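Side-chain contacts in gluconate kinase (Lactobacillus acidophilus, PDB 3LL3), which probably uses ATP to phosphorylate a sugar or sugar acid such as gluconate: residues A[162-167]-A[219-224]; A[156-161]-A[233-238]; A[304-309]-A[318-323]. One frame throughout, in Å; residues are numbered along the deposited sequence.

Contact 1: A[162-167]-A[219-224]; sequences IFRLTG and TEYVKK
In the N-terminal FGGY domain, the C-terminal turns of helix 157-166 meet helix 219-225 through one aromatic side chain, Tyr221, which reaches across to Arg164 and Leu165. NH2 of Arg164 donates to Tyr221 OH over 3.2 Å, with an N-H...O angle of 158°. The hydroxyl lies at the guanidinium edge, near its plane, while the guanidinium and phenol planes are turned 62° from each other. To get there the arginine chain bends at both chi2 and chi3, and its NH1 is held by Tyr160 OH one helical turn earlier. Both helices pack against helix 49-65 of this actin-like ATPase fold: Phe53 touches Arg164 and Leu165 and meets the Tyr221 ring edge-to-face. At the root of the tyrosine, Leu165 CD2 rests 3.8 Å from Tyr221 CB, approaching the ring obliquely. Further out, Tyr221 CE2 passes 3.3 Å from Arg164 O. With an alanine here, Arg164 NH2 is likely to lose the hydroxyl it donates to, and a gap to open beside Leu165 and Phe53. On one face of the Tyr221 ring, offset toward the rim, lies CD of Glu220, whose carboxylate forms a salt bridge with Lys224.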
loop_
_atom_site.group_PDB
_atom_site.type_symbol
_atom_site.label_atom_id
_atom_site.label_comp_id
_atom_site.label_asym_id
_atom_site.label_seq_id
_atom_site.Cartn_x
_atom_site.Cartn_y
_atom_site.Cartn_z
ATOM N N ILE A 162 10.373 16.412 -42.798
ATOM C CA ILE A 162 10.820 16.014 -44.118
ATOM C C ILE A 162 10.130 16.845 -45.210
ATOM O O ILE A 162 10.709 17.111 -46.260
ATOM C CB ILE A 162 10.630 14.516 -44.324
ATOM C CG1 ILE A 162 11.604 13.776 -43.390
ATOM C CG2 ILE A 162 10.866 14.127 -45.787
ATOM C CD1 ILE A 162 11.420 12.292 -43.336
ATOM N N PHE A 163 8.904 17.273 -44.941
ATOM C CA PHE A 163 8.165 18.054 -45.922
ATOM C C PHE A 163 8.823 19.416 -46.069
ATOM O O PHE A 163 9.011 19.911 -47.183
ATOM C CB PHE A 163 6.708 18.211 -45.503
ATOM C CG PHE A 163 5.917 19.120 -46.399
ATOM C CD1 PHE A 163 5.764 18.823 -47.744
ATOM C CD2 PHE A 163 5.320 20.266 -45.895
ATOM C CE1 PHE A 163 5.026 19.659 -48.582
ATOM C CE2 PHE A 163 4.570 21.112 -46.731
ATOM C CZ PHE A 163 4.429 20.805 -48.070
ATOM N N ARG A 164 9.191 20.015 -44.942
ATOM C CA ARG A 164 9.832 21.313 -44.987
ATOM C C ARG A 164 11.121 21.206 -45.791
ATOM O O ARG A 164 11.435 22.100 -46.572
ATOM C CB ARG A 164 10.100 21.849 -43.582
ATOM C CG ARG A 164 8.845 22.284 -42.824
ATOM C CD ARG A 164 8.294 23.624 -43.328
ATOM N NE ARG A 164 9.283 24.692 -43.236
ATOM C CZ ARG A 164 9.532 25.405 -42.141
ATOM N NH1 ARG A 164 8.858 25.180 -41.025
ATOM N NH2 ARG A 164 10.475 26.342 -42.159
ATOM N N LEU A 165 11.850 20.101 -45.628
ATOM C CA LEU A 165 13.146 19.945 -46.302
ATOM C C LEU A 165 13.087 19.631 -47.807
ATOM O O LEU A 165 13.963 20.065 -48.564
ATOM C CB LEU A 165 14.017 18.901 -45.584
ATOM C CG LEU A 165 14.512 19.293 -44.196
ATOM C CD1 LEU A 165 15.164 18.083 -43.504
ATOM C CD2 LEU A 165 15.492 20.453 -44.272
ATOM N N THR A 166 12.077 18.870 -48.234
ATOM C CA THR A 166 12.054 18.330 -49.591
ATOM C C THR A 166 10.789 18.659 -50.364
ATOM O O THR A 166 10.710 18.364 -51.551
ATOM C CB THR A 166 12.132 16.793 -49.590
ATOM O OG1 THR A 166 10.928 16.257 -49.015
ATOM C CG2 THR A 166 13.361 16.299 -48.819
ATOM N N GLY A 167 9.784 19.211 -49.691
ATOM C CA GLY A 167 8.504 19.448 -50.332
ATOM C C GLY A 167 7.724 18.163 -50.591
ATOM O O GLY A 167 6.705 18.178 -51.277
ATOM N N THR A 219 17.378 23.700 -52.215
ATOM C CA THR A 219 18.659 24.416 -52.181
ATOM C C THR A 219 18.761 25.316 -50.975
ATOM O O THR A 219 19.815 25.438 -50.372
ATOM C CB THR A 219 18.904 25.343 -53.402
ATOM O OG1 THR A 219 18.163 24.896 -54.543
ATOM C CG2 THR A 219 20.384 25.385 -53.725
ATOM N N GLU A 220 17.663 25.979 -50.656
ATOM C CA GLU A 220 17.609 26.837 -49.483
ATOM C C GLU A 220 18.214 26.144 -48.271
ATOM O O GLU A 220 19.105 26.680 -47.612
ATOM C CB GLU A 220 16.165 27.206 -49.178
ATOM C CG GLU A 220 15.961 27.895 -47.847
ATOM C CD GLU A 220 14.507 28.250 -47.633
ATOM O OE1 GLU A 220 13.701 27.958 -48.543
ATOM O OE2 GLU A 220 14.168 28.816 -46.569
ATOM N N TYR A 221 17.715 24.948 -47.976
ATOM C CA TYR A 221 18.137 24.244 -46.773
ATOM C C TYR A 221 19.472 23.539 -46.945
ATOM O O TYR A 221 20.083 23.138 -45.962
ATOM C CB TYR A 221 17.044 23.283 -46.293
ATOM C CG TYR A 221 15.818 24.019 -45.850
ATOM C CD1 TYR A 221 15.838 24.794 -44.701
ATOM C CD2 TYR A 221 14.652 23.977 -46.595
ATOM C CE1 TYR A 221 14.721 25.497 -44.299
ATOM C CE2 TYR A 221 13.531 24.671 -46.200
ATOM C CZ TYR A 221 13.569 25.431 -45.053
ATOM O OH TYR A 221 12.450 26.133 -44.658
ATOM N N VAL A 222 19.941 23.408 -48.184
ATOM C CA VAL A 222 21.273 22.851 -48.415
ATOM C C VAL A 222 22.312 23.804 -47.859
ATOM O O VAL A 222 23.316 23.395 -47.257
ATOM C CB VAL A 222 21.563 22.640 -49.908
ATOM C CG1 VAL A 222 23.055 22.441 -50.132
ATOM C CG2 VAL A 222 20.771 21.451 -50.431
ATOM N N LYS A 223 22.054 25.089 -48.069
ATOM C CA LYS A 223 22.913 26.137 -47.549
ATOM C C LYS A 223 22.769 26.221 -46.033
ATOM O O LYS A 223 23.758 26.174 -45.308
ATOM C CB LYS A 223 22.535 27.480 -48.183
ATOM C CG LYS A 223 22.262 27.389 -49.681
ATOM C CD LYS A 223 21.645 28.679 -50.240
ATOM C CE LYS A 223 21.483 28.598 -51.765
ATOM N NZ LYS A 223 22.784 28.342 -52.475
ATOM N N LYS A 224 21.531 26.342 -45.560
ATOM C CA LYS A 224 21.275 26.586 -44.146
ATOM C C LYS A 224 21.804 25.463 -43.261
ATOM O O LYS A 224 22.216 25.710 -42.132
ATOM C CB LYS A 224 19.778 26.778 -43.875
ATOM C CG LYS A 224 19.179 28.055 -44.459
ATOM C CD LYS A 224 17.795 28.326 -43.891
ATOM C CE LYS A 224 17.061 29.402 -44.696
ATOM N NZ LYS A 224 15.828 29.889 -44.006
#

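Contact 2: A[156-161]-A[233-238]; sequences GIKEYI and IILGAS
Lys158, in the first turn of helix 157-166, sends its ammonium group to the backbone of strand 232-238, and this polar reach carries the contact. NZ of Lys158 donates to Leu235 O at 2.9 Å. The nitrogen stands well out of the plane of that carbonyl, by 50°, so the bond comes from above the peptide group. Gly236 O is farther from Lys158 NZ, at 3.7 Å. The charge has a second partner, a salt bridge from NZ to Asp172.

The van der Waals contacts are few and all involve the same lysine. Its CG is anti to the backbone N (chi1 177°), which starts the chain toward the strand; bends at chi3 and chi4 then curl the end round onto the carbonyl. On the way Lys158 CE passes 3.9 Å from Ala237 N, and the Leu235 methyl CD1 lies beside the ammonium, 3.8 Å from Lys158 NZ. At its backbone angles a CB on Gly236 would jam against Leu235 O; it would also face Lys158, but without a clash.

The axes of 157-161 and 233-238 run antiparallel at 172°, 10.2 Å apart at closest approach. The helix thus packs over the mixed sheet of the N-terminal domain, where strand 232-238 lies between strands 70-78 and 213-214; Lys158 also touches Trp76 and Ser78 of the former and Met175 of helix 173-176.

A buried ammonium group shared by a carboxylate and a backbone carbonyl is likely to stay protonated, its charge balanced by Asp172, while Leu235 O and Asp172 together probably fix where it points.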
loop_
_atom_site.group_PDB
_atom_site.type_symbol
_atom_site.label_atom_id
_atom_site.label_comp_id
_atom_site.label_asym_id
_atom_site.label_seq_id
_atom_site.Cartn_x
_atom_site.Cartn_y
_atom_site.Cartn_z
ATOM N N GLY A 156 2.404 13.578 -39.155
ATOM C CA GLY A 156 3.131 13.591 -37.898
ATOM C C GLY A 156 4.346 14.483 -38.025
ATOM O O GLY A 156 4.676 14.939 -39.122
ATOM N N ILE A 157 5.026 14.723 -36.910
ATOM C CA ILE A 157 6.183 15.615 -36.896
ATOM C C ILE A 157 7.318 15.145 -37.814
ATOM O O ILE A 157 8.031 15.969 -38.395
ATOM C CB ILE A 157 6.738 15.795 -35.466
ATOM C CG1 ILE A 157 7.848 16.846 -35.464
ATOM C CG2 ILE A 157 7.267 14.461 -34.929
ATOM C CD1 ILE A 157 7.345 18.263 -35.686
ATOM N N LYS A 158 7.535 13.838 -37.934
ATOM C CA LYS A 158 8.585 13.415 -38.850
ATOM C C LYS A 158 8.236 13.809 -40.299
ATOM O O LYS A 158 9.090 14.319 -41.019
ATOM C CB LYS A 158 8.955 11.930 -38.730
ATOM C CG LYS A 158 10.012 11.494 -39.772
ATOM C CD LYS A 158 10.717 10.163 -39.398
ATOM C CE LYS A 158 9.833 8.939 -39.680
ATOM N NZ LYS A 158 9.807 8.598 -41.146
ATOM N N GLU A 159 6.989 13.577 -40.709
ATOM C CA GLU A 159 6.510 13.976 -42.038
ATOM C C GLU A 159 6.647 15.488 -42.240
ATOM O O GLU A 159 7.085 15.948 -43.287
ATOM C CB GLU A 159 5.045 13.575 -42.237
ATOM C CG GLU A 159 4.803 12.078 -42.313
ATOM C CD GLU A 159 4.999 11.428 -40.967
ATOM O OE1 GLU A 159 4.375 11.925 -39.997
ATOM O OE2 GLU A 159 5.796 10.455 -40.876
ATOM N N TYR A 160 6.267 16.248 -41.222
ATOM C CA TYR A 160 6.374 17.692 -41.267
ATOM C C TYR A 160 7.790 18.139 -41.588
ATOM O O TYR A 160 8.001 18.922 -42.526
ATOM C CB TYR A 160 5.942 18.317 -39.940
ATOM C CG TYR A 160 6.103 19.828 -39.968
ATOM C CD1 TYR A 160 5.278 20.614 -40.751
ATOM C CD2 TYR A 160 7.099 20.460 -39.231
ATOM C CE1 TYR A 160 5.431 21.990 -40.799
ATOM C CE2 TYR A 160 7.256 21.840 -39.268
ATOM C CZ TYR A 160 6.420 22.598 -40.053
ATOM O OH TYR A 160 6.577 23.971 -40.085
ATOM N N ILE A 161 8.752 17.647 -40.788
ATOM C CA ILE A 161 10.156 17.983 -40.972
ATOM C C ILE A 161 10.605 17.646 -42.379
ATOM O O ILE A 161 11.156 18.493 -43.085
ATOM C CB ILE A 161 11.069 17.269 -39.945
ATOM C CG1 ILE A 161 10.752 17.764 -38.534
ATOM C CG2 ILE A 161 12.528 17.509 -40.273
ATOM C CD1 ILE A 161 11.234 16.837 -37.414
ATOM N N ILE A 233 18.195 12.461 -47.844
ATOM C CA ILE A 233 17.329 12.236 -46.712
ATOM C C ILE A 233 16.899 10.776 -46.751
ATOM O O ILE A 233 16.400 10.299 -47.774
ATOM C CB ILE A 233 16.064 13.106 -46.759
ATOM C CG1 ILE A 233 16.438 14.584 -46.708
ATOM C CG2 ILE A 233 15.148 12.767 -45.580
ATOM C CD1 ILE A 233 17.021 14.995 -45.376
ATOM N N ILE A 234 17.111 10.067 -45.646
ATOM C CA ILE A 234 16.605 8.710 -45.494
ATOM C C ILE A 234 15.314 8.808 -44.699
ATOM O O ILE A 234 15.272 9.430 -43.621
ATOM C CB ILE A 234 17.627 7.811 -44.766
ATOM C CG1 ILE A 234 19.031 8.024 -45.355
ATOM C CG2 ILE A 234 17.207 6.346 -44.859
ATOM C CD1 ILE A 234 19.097 7.893 -46.879
ATOM N N LEU A 235 14.251 8.227 -45.239
ATOM C CA LEU A 235 12.943 8.383 -44.642
ATOM C C LEU A 235 12.949 8.092 -43.128
ATOM O O LEU A 235 12.384 8.845 -42.338
ATOM C CB LEU A 235 11.925 7.510 -45.362
ATOM C CG LEU A 235 10.493 7.697 -44.879
ATOM C CD1 LEU A 235 10.075 9.190 -44.902
ATOM C CD2 LEU A 235 9.523 6.810 -45.678
ATOM N N GLY A 236 13.599 7.014 -42.719
ATOM C CA GLY A 236 13.681 6.710 -41.295
ATOM C C GLY A 236 12.476 5.977 -40.737
ATOM O O GLY A 236 11.686 5.429 -41.495
ATOM N N ALA A 237 12.337 5.967 -39.406
ATOM C CA ALA A 237 11.341 5.144 -38.738
ATOM C C ALA A 237 11.029 5.653 -37.336
ATOM O O ALA A 237 11.517 6.698 -36.917
ATOM C CB ALA A 237 11.799 3.700 -38.676
ATOM N N SER A 238 10.201 4.903 -36.623
ATOM C CA SER A 238 9.753 5.294 -35.289
ATOM C C SER A 238 10.829 5.009 -34.224
ATOM O O SER A 238 11.669 4.119 -34.401
ATOM C CB SER A 238 8.496 4.511 -34.946
ATOM O OG SER A 238 8.789 3.130 -34.809
#

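Contact 3: A[304-309]-A[318-323]; sequences NWARQT and QDFLDV. With ATP (adenosine-5'-triphosphate), chain C.
Within 304-309, Phe320 meets mainly backbone: its CD2 lies 3.5 Å from Arg307 CA, and its CE2 is 3.7 Å from Ala306 C. Both approaches are oblique to the ring. With CG anti to the backbone N (chi1 -172°), the phenyl group extends from helix 317-325 straight across to helix 300-311. Of the side chains of 304-309 it meets only the methyl of Ala306 and the base of Arg307. The methyl touches the far end of the ring, Ala306 CB to Phe320 CE2 at 3.9 Å, and CB of Arg307 comes equally near to Phe320 CD2. The nearest CA pair across the segments is Arg307 CA and Phe320 CA, at 6.3 Å.

No hydrogen bond joins the two segments. Past CB the arginine chain turns off, bent at chi3, and its NH1 is held by Glu315 O in the connection between the helices. Phe303, on the same helix 300-311, meets the Phe320 ring edge-to-face, while Ala369 and Ile373 of helix 365-388 also pack on this phenylalanine. On another side of helix 300-311, Trp305 NE1 donates to His363 O of the second subunit.

Each of the two segments lends one residue to the ATP pocket. CD1 of Leu321 lies 3.7 Å from ATP N1, at the adenine, and Asn304 CB approaches ATP O2' of the ribose to 3.5 Å. The pair of helices, joined in part by Phe320, thus forms part of the adenosine pocket in the C-terminal domain of this FGGY kinase, a member of the actin-like ATPase clan.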
loop_
_atom_site.group_PDB
_atom_site.type_symbol
_atom_site.label_atom_id
_atom_site.label_comp_id
_atom_site.label_asym_id
_atom_site.label_seq_id
_atom_site.Cartn_x
_atom_site.Cartn_y
_atom_site.Cartn_z
ATOM N N ASN A 304 12.515 7.697 -8.761
ATOM C CA ASN A 304 12.741 9.056 -8.325
ATOM C C ASN A 304 11.761 9.491 -7.239
ATOM O O ASN A 304 12.176 10.046 -6.235
ATOM C CB ASN A 304 12.639 10.011 -9.502
ATOM C CG ASN A 304 13.110 11.406 -9.159
ATOM O OD1 ASN A 304 12.336 12.373 -9.222
ATOM N ND2 ASN A 304 14.382 11.523 -8.796
ATOM N N TRP A 305 10.464 9.253 -7.446
ATOM C CA TRP A 305 9.472 9.575 -6.415
ATOM C C TRP A 305 9.807 8.905 -5.080
ATOM O O TRP A 305 9.761 9.549 -4.033
ATOM C CB TRP A 305 8.049 9.201 -6.848
ATOM C CG TRP A 305 7.070 9.242 -5.706
ATOM C CD1 TRP A 305 6.339 10.324 -5.282
ATOM C CD2 TRP A 305 6.719 8.156 -4.832
ATOM N NE1 TRP A 305 5.548 9.969 -4.207
ATOM C CE2 TRP A 305 5.767 8.650 -3.909
ATOM C CE3 TRP A 305 7.109 6.813 -4.747
ATOM C CZ2 TRP A 305 5.206 7.848 -2.909
ATOM C CZ3 TRP A 305 6.552 6.017 -3.748
ATOM C CH2 TRP A 305 5.609 6.541 -2.839
ATOM N N ALA A 306 10.132 7.614 -5.119
ATOM C CA ALA A 306 10.446 6.869 -3.898
ATOM C C ALA A 306 11.697 7.392 -3.203
ATOM O O ALA A 306 11.763 7.415 -1.975
ATOM C CB ALA A 306 10.587 5.382 -4.184
ATOM N N ARG A 307 12.677 7.807 -4.004
ATOM C CA ARG A 307 13.955 8.301 -3.501
ATOM C C ARG A 307 13.750 9.579 -2.699
ATOM O O ARG A 307 14.358 9.754 -1.640
ATOM C CB ARG A 307 14.931 8.551 -4.664
ATOM C CG ARG A 307 16.241 9.191 -4.249
ATOM C CD ARG A 307 17.178 9.408 -5.432
ATOM N NE ARG A 307 16.688 10.443 -6.338
ATOM C CZ ARG A 307 16.474 11.711 -5.985
ATOM N NH1 ARG A 307 16.698 12.113 -4.741
ATOM N NH2 ARG A 307 16.024 12.583 -6.876
ATOM N N GLN A 308 12.888 10.456 -3.210
ATOM C CA GLN A 308 12.582 11.725 -2.558
ATOM C C GLN A 308 11.570 11.605 -1.425
ATOM O O GLN A 308 11.563 12.428 -0.512
ATOM C CB GLN A 308 11.998 12.710 -3.568
ATOM C CG GLN A 308 12.969 13.227 -4.620
ATOM C CD GLN A 308 12.415 14.448 -5.322
ATOM O OE1 GLN A 308 11.900 14.360 -6.447
ATOM N NE2 GLN A 308 12.480 15.597 -4.642
ATOM N N THR A 309 10.696 10.607 -1.499
ATOM C CA THR A 309 9.572 10.506 -0.570
ATOM C C THR A 309 9.896 9.602 0.612
ATOM O O THR A 309 9.619 9.954 1.754
ATOM C CB THR A 309 8.303 10.011 -1.284
ATOM O OG1 THR A 309 7.926 10.969 -2.270
ATOM C CG2 THR A 309 7.150 9.826 -0.312
ATOM N N GLN A 318 22.295 6.154 -5.705
ATOM C CA GLN A 318 23.184 5.153 -5.119
ATOM C C GLN A 318 22.877 4.876 -3.642
ATOM O O GLN A 318 22.879 3.727 -3.212
ATOM C CB GLN A 318 24.650 5.557 -5.286
ATOM C CG GLN A 318 25.603 4.419 -5.000
ATOM C CD GLN A 318 25.252 3.187 -5.793
ATOM O OE1 GLN A 318 25.051 3.255 -7.005
ATOM N NE2 GLN A 318 25.160 2.049 -5.114
ATOM N N ASP A 319 22.621 5.926 -2.869
ATOM C CA ASP A 319 22.255 5.750 -1.458
ATOM C C ASP A 319 21.008 4.859 -1.367
ATOM O O ASP A 319 20.934 3.946 -0.545
ATOM C CB ASP A 319 21.956 7.100 -0.778
ATOM C CG ASP A 319 23.191 7.981 -0.602
ATOM O OD1 ASP A 319 24.317 7.449 -0.580
ATOM O OD2 ASP A 319 23.028 9.217 -0.477
ATOM N N PHE A 320 20.019 5.149 -2.214
ATOM C CA PHE A 320 18.771 4.396 -2.217
ATOM C C PHE A 320 19.042 2.937 -2.527
ATOM O O PHE A 320 18.571 2.049 -1.822
ATOM C CB PHE A 320 17.828 4.985 -3.271
ATOM C CG PHE A 320 16.434 4.420 -3.242
ATOM C CD1 PHE A 320 16.166 3.172 -3.760
ATOM C CD2 PHE A 320 15.389 5.157 -2.734
ATOM C CE1 PHE A 320 14.884 2.658 -3.766
ATOM C CE2 PHE A 320 14.088 4.641 -2.731
ATOM C CZ PHE A 320 13.846 3.391 -3.249
ATOM N N LEU A 321 19.789 2.690 -3.601
ATOM C CA LEU A 321 20.143 1.338 -3.992
ATOM C C LEU A 321 20.879 0.626 -2.859
ATOM O O LEU A 321 20.611 -0.536 -2.565
ATOM C CB LEU A 321 21.028 1.380 -5.236
ATOM C CG LEU A 321 20.312 1.911 -6.473
ATOM C CD1 LEU A 321 21.291 2.045 -7.623
ATOM C CD2 LEU A 321 19.158 0.986 -6.838
ATOM N N ASP A 322 21.816 1.328 -2.235
ATOM C CA ASP A 322 22.569 0.748 -1.120
ATOM C C ASP A 322 21.607 0.285 -0.023
ATOM O O ASP A 322 21.697 -0.845 0.465
ATOM C CB ASP A 322 23.589 1.746 -0.553
ATOM C CG ASP A 322 24.785 1.958 -1.473
ATOM O OD1 ASP A 322 25.041 1.096 -2.352
ATOM O OD2 ASP A 322 25.470 2.996 -1.308
ATOM N N VAL A 323 20.669 1.146 0.353
ATOM C CA VAL A 323 19.730 0.776 1.419
ATOM C C VAL A 323 18.834 -0.385 1.006
ATOM O O VAL A 323 18.629 -1.334 1.774
ATOM C CB VAL A 323 18.871 1.960 1.846
ATOM C CG1 VAL A 323 17.875 1.527 2.909
ATOM C CG2 VAL A 323 19.760 3.091 2.361
HETATM P PG ATP C . 16.663 10.026 -22.524
HETATM O O1G ATP C . 17.552 10.977 -21.491
HETATM O O2G ATP C . 17.673 9.061 -23.423
HETATM O O3G ATP C . 15.837 10.872 -23.383
HETATM P PB ATP C . 15.350 9.372 -20.063
HETATM O O1B ATP C . 14.262 8.236 -19.583
HETATM O O2B ATP C . 14.839 10.726 -19.886
HETATM O O3B ATP C . 15.670 9.032 -21.656
HETATM P PA ATP C . 17.462 7.964 -18.551
HETATM O O1A ATP C . 17.493 6.619 -19.487
HETATM O O2A ATP C . 18.794 8.385 -18.139
HETATM O O3A ATP C . 16.781 9.316 -19.226
HETATM O "O5'" ATP C . 16.623 7.559 -17.196
HETATM C "C5'" ATP C . 16.272 8.584 -16.297
HETATM C "C4'" ATP C . 15.931 7.951 -14.970
HETATM O "O4'" ATP C . 16.932 7.203 -14.297
HETATM C "C3'" ATP C . 15.134 8.734 -13.884
HETATM O "O3'" ATP C . 13.749 8.555 -13.927
HETATM C "C2'" ATP C . 15.886 8.404 -12.544
HETATM O "O2'" ATP C . 15.032 8.340 -11.434
HETATM C "C1'" ATP C . 16.596 7.128 -12.938
HETATM N N9 ATP C . 17.870 6.928 -12.263
HETATM C C8 ATP C . 18.907 7.784 -12.172
HETATM N N7 ATP C . 19.960 7.079 -11.525
HETATM C C5 ATP C . 19.509 5.767 -11.254
HETATM C C6 ATP C . 20.128 4.649 -10.649
HETATM N N6 ATP C . 21.513 4.752 -10.206
HETATM N N1 ATP C . 19.462 3.496 -10.524
HETATM C C2 ATP C . 18.166 3.375 -10.973
HETATM N N3 ATP C . 17.567 4.474 -11.562
HETATM C C4 ATP C . 18.246 5.649 -11.693
#

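Overall arrangement
Contacts 1 and 2 are neighbours in the N-terminal domain, their centres 13 Å apart. They share helix 157-166: its first turns face strand 232-238 in contact 2, its last turns face helix 219-225 in contact 1. Ile162 and Leu165 of contact 1 pack on Leu235 and Ile233 of contact 2, so one helix ties both to the sheet. Along the chain, the segments of contact 1 fall between those of contact 2. Contact 3 follows later in the C-terminal domain, across the chain's centre, 47 Å from contact 1 and 39 Å from contact 2 between centres. The first two thus pack helices on a sheet away from the ligand pockets; contact 3 lines the nucleotide site.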